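Local coordinates for putative cell adhesion protein (Parabacteroides distasonis, PDB 3LIU) that probably serves as a fimbrillin of the FimA/Mfa1 family, a pilus subunit thought to take part in cell adhesion, at residues L125-S129 / V169-V175; E219-I223 / Q355-K359. One frame throughout, in Å; residues are numbered along the deposited sequence.

Contact 1 of 2, residues L125-S129 / V169-V175; sequences LTMSS and VPLVRDV
Met127, a selenomethionine, and Ser128 pair with Arg173 and Val172 in a short, buried antiparallel beta ladder on strands 127-136 and 172-185, the centre of the contact about 10 Å from the centre of the chain. Met127 and Arg173 form the non-hydrogen-bonded pair, with CA atoms 4.0 Å apart. Ser128 and Val172 form the hydrogen-bonded pair: Val172 N donates to Ser128 O at 2.8 Å with a nearly straight N-H...O angle of 172°, and Ser128 N donates back to Val172 O. A further backbone bond, Asp174 N to Thr126 O at 2.8 Å, carries the pairing past the ladder.

The two faces differ in character. On one, with CG anti to its carbonyl carbon (chi1 -54°), the Met127 chain lies along that of Arg173, both pointing the same way, CG to CG 3.9 Å. Leu171 CB meets Met127 CB. Leu125 CD1 touches Val175 CG2 at 3.9 Å and reaches the edge of the Arg173 guanidinium, whose NH2 is salt-bridged to Asp40 and whose NH1 bonds to Asn357 and Trp392 O.

The ladder is consistent with the transthyretin-like, beta-rich fold expected of the FimA family: strand 82-90 flanks strand 127-136 on its other edge, where Met127 and Ser129 hydrogen-bond to Ala90 and Val88.

Across the other face, Asp174 leans over 125-129. Its OD2 approaches Thr126 CG2 at 3.6 Å, and OD1, 3.1 Å from Ser128 OG, is salt-bridged to Arg356; Ser128 OG itself bonds to Val214 O. With an alanine in place of Asp174, the Arg356 guanidinium would probably lose its buried countercharge and a gap would be likely to open beside Thr126 CG2.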
ATOM      1  N   LEU A 125      -7.899  -5.321   4.549  1.00 13.12           N
ATOM      2  CA  LEU A 125      -6.696  -5.068   3.765  1.00 12.19           C
ATOM      3  C   LEU A 125      -5.800  -6.298   3.820  1.00 12.29           C
ATOM      4  O   LEU A 125      -5.679  -6.948   4.859  1.00 11.80           O
ATOM      5  CB  LEU A 125      -5.950  -3.856   4.321  1.00 13.32           C
ATOM      6  CG  LEU A 125      -6.754  -2.559   4.286  1.00  8.38           C
ATOM      7  CD1 LEU A 125      -5.965  -1.442   4.870  1.00  6.35           C
ATOM      8  CD2 LEU A 125      -7.132  -2.233   2.821  1.00  6.65           C
ATOM      9  N   THR A 126      -5.177  -6.639   2.705  1.00 12.54           N
ATOM     10  CA  THR A 126      -4.326  -7.807   2.700  1.00 11.95           C
ATOM     11  C   THR A 126      -3.106  -7.544   3.587  1.00 12.80           C
ATOM     12  O   THR A 126      -2.460  -6.507   3.467  1.00 10.22           O
ATOM     13  CB  THR A 126      -3.826  -8.176   1.294  1.00 12.96           C
ATOM     14  OG1 THR A 126      -4.912  -8.119   0.348  1.00  9.55           O
ATOM     15  CG2 THR A 126      -3.222  -9.610   1.333  1.00  8.30           C
HETATM   16  N   MSE A 127      -2.781  -8.482   4.464  1.00 13.22           N
HETATM   17  CA  MSE A 127      -1.582  -8.381   5.327  1.00 12.13           C
HETATM   18  C   MSE A 127      -0.853  -9.724   5.316  1.00 12.71           C
HETATM   19  O   MSE A 127      -1.483 -10.759   5.105  1.00 14.62           O
HETATM   20  CB  MSE A 127      -1.992  -8.107   6.793  1.00 11.61           C
HETATM   21  CG  MSE A 127      -2.870  -6.930   7.002  1.00 13.93           C
HETATM   22 SE   MSE A 127      -3.949  -7.185   8.584  0.75 16.18          SE
HETATM   23  CE  MSE A 127      -5.083  -5.588   8.381  1.00 19.02           C
ATOM     24  N   SER A 128       0.439  -9.722   5.601  1.00 11.52           N
ATOM     25  CA  SER A 128       1.191 -10.965   5.707  1.00 12.50           C
ATOM     26  C   SER A 128       2.199 -10.957   6.826  1.00 11.13           C
ATOM     27  O   SER A 128       2.671  -9.922   7.219  1.00 11.75           O
ATOM     28  CB  SER A 128       1.963 -11.257   4.430  1.00 14.54           C
ATOM     29  OG  SER A 128       2.680 -10.115   4.003  1.00  9.28           O
ATOM     30  N   SER A 129       2.524 -12.154   7.292  1.00 12.49           N
ATOM     31  CA  SER A 129       3.634 -12.404   8.197  1.00 13.70           C
ATOM     32  C   SER A 129       4.904 -12.616   7.411  1.00 11.40           C
ATOM     33  O   SER A 129       4.879 -12.704   6.196  1.00  9.25           O
ATOM     34  CB  SER A 129       3.342 -13.665   9.004  1.00 10.77           C
ATOM     35  OG  SER A 129       3.536 -14.856   8.235  1.00 11.49           O
ATOM     36  N   VAL A 169       1.711 -14.125  16.128  1.00 13.67           N
ATOM     37  CA  VAL A 169       2.423 -13.799  14.882  1.00 16.15           C
ATOM     38  C   VAL A 169       2.011 -12.420  14.386  1.00 14.46           C
ATOM     39  O   VAL A 169       0.824 -12.172  14.182  1.00 13.55           O
ATOM     40  CB  VAL A 169       2.176 -14.814  13.777  1.00 15.17           C
ATOM     41  CG1 VAL A 169       3.108 -14.521  12.554  1.00  9.90           C
ATOM     42  CG2 VAL A 169       2.384 -16.212  14.347  1.00 13.04           C
ATOM     43  N   PRO A 170       2.987 -11.497  14.248  1.00 15.80           N
ATOM     44  CA  PRO A 170       2.650 -10.167  13.705  1.00 15.15           C
ATOM     45  C   PRO A 170       2.377 -10.228  12.216  1.00 13.57           C
ATOM     46  O   PRO A 170       2.952 -11.065  11.506  1.00 14.03           O
ATOM     47  CB  PRO A 170       3.901  -9.301  13.993  1.00 16.11           C
ATOM     48  CG  PRO A 170       4.960 -10.200  14.397  1.00 16.91           C
ATOM     49  CD  PRO A 170       4.422 -11.629  14.539  1.00 16.03           C
ATOM     50  N   LEU A 171       1.450  -9.394  11.772  1.00 14.13           N
ATOM     51  CA  LEU A 171       1.120  -9.250  10.355  1.00 14.57           C
ATOM     52  C   LEU A 171       1.445  -7.835   9.948  1.00 17.60           C
ATOM     53  O   LEU A 171       1.283  -6.929  10.748  1.00 15.16           O
ATOM     54  CB  LEU A 171      -0.347  -9.570  10.085  1.00 16.18           C
ATOM     55  CG  LEU A 171      -0.881 -10.943  10.496  1.00 18.36           C
ATOM     56  CD1 LEU A 171      -2.385 -11.046  10.129  1.00 13.92           C
ATOM     57  CD2 LEU A 171      -0.035 -12.097   9.937  1.00 13.38           C
ATOM     58  N   VAL A 172       1.930  -7.654   8.717  1.00 14.58           N
ATOM     59  CA  VAL A 172       2.206  -6.349   8.167  1.00 12.38           C
ATOM     60  C   VAL A 172       1.382  -6.116   6.922  1.00 13.26           C
ATOM     61  O   VAL A 172       1.362  -6.951   6.031  1.00 13.55           O
ATOM     62  CB  VAL A 172       3.698  -6.165   7.843  1.00 14.43           C
ATOM     63  CG1 VAL A 172       3.942  -4.740   7.259  1.00 12.37           C
ATOM     64  CG2 VAL A 172       4.520  -6.397   9.085  1.00  6.54           C
ATOM     65  N   ARG A 173       0.714  -4.970   6.859  1.00 13.54           N
ATOM     66  CA  ARG A 173      -0.146  -4.661   5.711  1.00 15.27           C
ATOM     67  C   ARG A 173       0.647  -4.679   4.412  1.00 11.97           C
ATOM     68  O   ARG A 173       1.821  -4.367   4.396  1.00 11.16           O
ATOM     69  CB  ARG A 173      -0.820  -3.306   5.860  1.00 13.84           C
ATOM     70  CG  ARG A 173      -1.813  -3.193   7.002  1.00 14.38           C
ATOM     71  CD  ARG A 173      -2.422  -1.783   7.031  1.00 16.35           C
ATOM     72  NE  ARG A 173      -3.262  -1.520   8.209  1.00 15.62           N
ATOM     73  CZ  ARG A 173      -2.816  -1.226   9.440  1.00 18.89           C
ATOM     74  NH1 ARG A 173      -1.539  -1.182   9.702  1.00  9.81           N
ATOM     75  NH2 ARG A 173      -3.670  -0.981  10.434  1.00 16.58           N
ATOM     76  N   ASP A 174      -0.033  -5.034   3.328  1.00 11.85           N
ATOM     77  CA  ASP A 174       0.554  -5.074   2.012  1.00 12.53           C
ATOM     78  C   ASP A 174       0.290  -3.741   1.255  1.00 13.79           C
ATOM     79  O   ASP A 174       0.742  -3.581   0.136  1.00 14.84           O
ATOM     80  CB  ASP A 174      -0.016  -6.268   1.217  1.00 15.31           C
ATOM     81  CG  ASP A 174       0.602  -7.635   1.609  1.00 17.81           C
ATOM     82  OD1 ASP A 174       1.412  -7.742   2.554  1.00 13.10           O
ATOM     83  OD2 ASP A 174       0.272  -8.638   0.923  1.00 12.49           O
ATOM     84  N   VAL A 175      -0.444  -2.790   1.853  1.00 11.23           N
ATOM     85  CA  VAL A 175      -0.726  -1.519   1.223  1.00 10.03           C
ATOM     86  C   VAL A 175      -0.055  -0.380   2.041  1.00 11.86           C
ATOM     87  O   VAL A 175       0.323  -0.580   3.200  1.00 10.77           O
ATOM     88  CB  VAL A 175      -2.258  -1.221   1.083  1.00  9.60           C
ATOM     89  CG1 VAL A 175      -2.928  -2.133   0.050  1.00  8.04           C
ATOM     90  CG2 VAL A 175      -2.951  -1.332   2.430  1.00 10.23           C
TER

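Contact 2 of 2, residues E219-I223 / Q355-K359; sequences EWGTI and QRNYK
Arg356 NH1 donates to Gly221 O at 2.8 Å, the oxygen lying close to the guanidinium plane and the donor on a carbonyl lone pair, with an N-H...O angle of 159°. The arginine chain bends at chi3 (-74°), which turns the guanidinium back toward the loop backbone. Ile223 CD1 sits over one face of that group, 3.7 Å from Arg356 NE.

A second bond runs from Trp220 NE1 to Arg356 O at 2.9 Å. It is less straight, and NE1 lies above the carbonyl plane. Asn357 ND2 rests over one face of the indole, 3.4 Å from Trp220 CH2, with the amide and ring planes 58° apart. Asn357 OD1 is engaged by Arg173. Tyr358 OH lies over the opposite face, offset toward the rim, while Trp220 CZ2 lies over a face of the tyrosine ring; the centroids of the six-membered rings are 5.1 Å apart and the planes oblique.

The loop after strand 193-213 is thereby joined to the start of strand 358-366 and the residues just before it. Because Arg356 NE and NH2 also bond to Arg173 O, Val172 O and Asp174, the guanidinium is held in several directions, and its charge is probably balanced largely by Asp174.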
ATOM      1  N   GLU A 219      10.290  -9.963   7.737  1.00 15.79           N
ATOM      2  CA  GLU A 219       9.251  -9.110   8.319  1.00 15.84           C
ATOM      3  C   GLU A 219       9.309  -7.749   7.681  1.00 14.20           C
ATOM      4  O   GLU A 219      10.363  -7.131   7.660  1.00 14.68           O
ATOM      5  CB  GLU A 219       9.525  -8.953   9.818  1.00 18.54           C
ATOM      6  CG  GLU A 219       8.514  -8.115  10.537  1.00 22.62           C
ATOM      7  CD  GLU A 219       7.360  -8.918  10.946  1.00 25.28           C
ATOM      8  OE1 GLU A 219       7.102  -9.939  10.298  1.00 39.93           O
ATOM      9  OE2 GLU A 219       6.753  -8.564  11.951  1.00 34.64           O
ATOM     10  N   TRP A 220       8.185  -7.261   7.166  1.00 16.68           N
ATOM     11  CA  TRP A 220       8.127  -5.921   6.571  1.00 15.67           C
ATOM     12  C   TRP A 220       9.103  -5.773   5.391  1.00 17.74           C
ATOM     13  O   TRP A 220       9.615  -4.698   5.125  1.00 16.31           O
ATOM     14  CB  TRP A 220       8.412  -4.857   7.645  1.00 17.02           C
ATOM     15  CG  TRP A 220       7.719  -3.514   7.426  1.00 18.55           C
ATOM     16  CD1 TRP A 220       7.591  -2.826   6.252  1.00 18.81           C
ATOM     17  CD2 TRP A 220       7.119  -2.687   8.430  1.00 18.76           C
ATOM     18  NE1 TRP A 220       6.915  -1.641   6.451  1.00 16.65           N
ATOM     19  CE2 TRP A 220       6.634  -1.521   7.785  1.00 20.36           C
ATOM     20  CE3 TRP A 220       6.930  -2.823   9.805  1.00 19.39           C
ATOM     21  CZ2 TRP A 220       5.992  -0.491   8.482  1.00 20.88           C
ATOM     22  CZ3 TRP A 220       6.300  -1.786  10.500  1.00 17.32           C
ATOM     23  CH2 TRP A 220       5.838  -0.646   9.831  1.00 15.08           C
ATOM     24  N   GLY A 221       9.338  -6.857   4.662  1.00 18.36           N
ATOM     25  CA  GLY A 221      10.214  -6.823   3.509  1.00 17.38           C
ATOM     26  C   GLY A 221       9.466  -6.362   2.260  1.00 16.38           C
ATOM     27  O   GLY A 221       8.238  -6.339   2.206  1.00 14.52           O
ATOM     28  N   THR A 222      10.233  -6.000   1.249  1.00 16.04           N
ATOM     29  CA  THR A 222       9.672  -5.513  -0.000  1.00 16.44           C
ATOM     30  C   THR A 222       8.839  -6.594  -0.683  1.00 12.44           C
ATOM     31  O   THR A 222       9.193  -7.787  -0.668  1.00 11.25           O
ATOM     32  CB  THR A 222      10.774  -4.935  -0.935  1.00 18.37           C
ATOM     33  OG1 THR A 222      10.149  -4.405  -2.106  1.00 28.74           O
ATOM     34  CG2 THR A 222      11.782  -5.986  -1.359  1.00 21.19           C
ATOM     35  N   ILE A 223       7.689  -6.165  -1.205  1.00 12.70           N
ATOM     36  CA  ILE A 223       6.747  -7.003  -1.914  1.00 13.68           C
ATOM     37  C   ILE A 223       6.389  -6.365  -3.262  1.00 15.09           C
ATOM     38  O   ILE A 223       5.456  -6.785  -3.940  1.00 13.78           O
ATOM     39  CB  ILE A 223       5.436  -7.227  -1.098  1.00 13.48           C
ATOM     40  CG1 ILE A 223       4.861  -5.898  -0.632  1.00 12.77           C
ATOM     41  CG2 ILE A 223       5.701  -8.230   0.065  1.00  8.66           C
ATOM     42  CD1 ILE A 223       3.510  -5.969   0.139  1.00  9.70           C
ATOM     43  N   GLN A 355       6.287   2.664   0.274  1.00 10.44           N
ATOM     44  CA  GLN A 355       6.589   1.380   0.859  1.00 13.32           C
ATOM     45  C   GLN A 355       5.430   0.985   1.758  1.00 14.34           C
ATOM     46  O   GLN A 355       4.702   1.843   2.259  1.00 12.56           O
ATOM     47  CB  GLN A 355       7.885   1.421   1.640  1.00 10.87           C
ATOM     48  CG  GLN A 355       9.073   1.832   0.819  1.00 15.70           C
ATOM     49  CD  GLN A 355      10.362   1.853   1.664  1.00 20.32           C
ATOM     50  OE1 GLN A 355      10.510   1.062   2.565  1.00 21.89           O
ATOM     51  NE2 GLN A 355      11.269   2.766   1.370  1.00 11.59           N
ATOM     52  N   ARG A 356       5.306  -0.319   1.964  1.00 12.38           N
ATOM     53  CA  ARG A 356       4.134  -0.915   2.611  1.00 13.59           C
ATOM     54  C   ARG A 356       4.005  -0.500   4.095  1.00 11.89           C
ATOM     55  O   ARG A 356       4.996  -0.301   4.787  1.00 14.12           O
ATOM     56  CB  ARG A 356       4.237  -2.435   2.520  1.00 13.46           C
ATOM     57  CG  ARG A 356       5.376  -3.005   3.424  1.00 15.53           C
ATOM     58  CD  ARG A 356       5.735  -4.459   3.119  1.00 19.00           C
ATOM     59  NE  ARG A 356       4.722  -5.343   3.612  1.00 15.64           N
ATOM     60  CZ  ARG A 356       4.897  -6.643   3.899  1.00 13.21           C
ATOM     61  NH1 ARG A 356       6.050  -7.256   3.706  1.00 14.76           N
ATOM     62  NH2 ARG A 356       3.865  -7.340   4.382  1.00 15.88           N
ATOM     63  N   ASN A 357       2.761  -0.401   4.541  1.00 11.59           N
ATOM     64  CA  ASN A 357       2.409  -0.275   5.954  1.00 14.44           C
ATOM     65  C   ASN A 357       2.909   1.022   6.608  1.00 13.79           C
ATOM     66  O   ASN A 357       3.222   1.042   7.792  1.00 12.39           O
ATOM     67  CB  ASN A 357       2.897  -1.496   6.737  1.00 14.67           C
ATOM     68  CG  ASN A 357       2.086  -1.717   8.013  1.00 15.76           C
ATOM     69  OD1 ASN A 357       0.865  -1.630   8.008  1.00 19.64           O
ATOM     70  ND2 ASN A 357       2.763  -2.001   9.092  1.00 14.37           N
ATOM     71  N   TYR A 358       3.012   2.073   5.796  1.00 14.70           N
ATOM     72  CA  TYR A 358       3.279   3.430   6.242  1.00 13.88           C
ATOM     73  C   TYR A 358       2.155   4.322   5.822  1.00 13.68           C
ATOM     74  O   TYR A 358       1.505   4.085   4.819  1.00 11.21           O
ATOM     75  CB  TYR A 358       4.565   3.992   5.617  1.00 16.72           C
ATOM     76  CG  TYR A 358       5.842   3.355   6.114  1.00 15.42           C
ATOM     77  CD1 TYR A 358       6.342   3.639   7.383  1.00 16.89           C
ATOM     78  CD2 TYR A 358       6.533   2.454   5.327  1.00 12.03           C
ATOM     79  CE1 TYR A 358       7.532   3.056   7.826  1.00 16.00           C
ATOM     80  CE2 TYR A 358       7.685   1.840   5.773  1.00 17.14           C
ATOM     81  CZ  TYR A 358       8.195   2.165   7.012  1.00 16.41           C
ATOM     82  OH  TYR A 358       9.350   1.568   7.423  1.00 19.80           O
ATOM     83  N   LYS A 359       1.935   5.367   6.609  1.00 17.47           N
ATOM     84  CA  LYS A 359       0.995   6.402   6.291  1.00 16.41           C
ATOM     85  C   LYS A 359       1.825   7.591   5.843  1.00 16.33           C
ATOM     86  O   LYS A 359       2.795   7.967   6.510  1.00 17.45           O
ATOM     87  CB  LYS A 359       0.201   6.806   7.503  1.00 16.47           C
ATOM     88  CG  LYS A 359      -0.789   5.802   7.963  1.00 26.65           C
ATOM     89  CD  LYS A 359      -1.893   6.514   8.703  1.00 27.11           C
ATOM     90  CE  LYS A 359      -2.980   5.574   9.048  1.00 25.73           C
ATOM     91  NZ  LYS A 359      -4.251   6.274   9.378  1.00 31.49           N
TER

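In the fold
Contacts 1 and 2 follow one another along the chain, yet their centres lie only 9 Å apart and they touch directly. Strands 172-185 and 358-366 run parallel as neighbours, so 169-175 and 355-359 adjoin: Val175 O and Asn357 N are hydrogen-bonded at 2.8 Å, and Arg173 NH1 and Asn357 OD1 at 3.0 Å. Ser128 OG packs 3.0 Å from Arg356 NH2, which brings 125-129 up to the Arg356 guanidinium of contact 2. Near the other end of 169-175, Pro170 CG lies 3.4 Å from Glu219 OE2. Together the two contacts link strands 127-136 and 172-185 to the loop 219-223 and to strand 358-366.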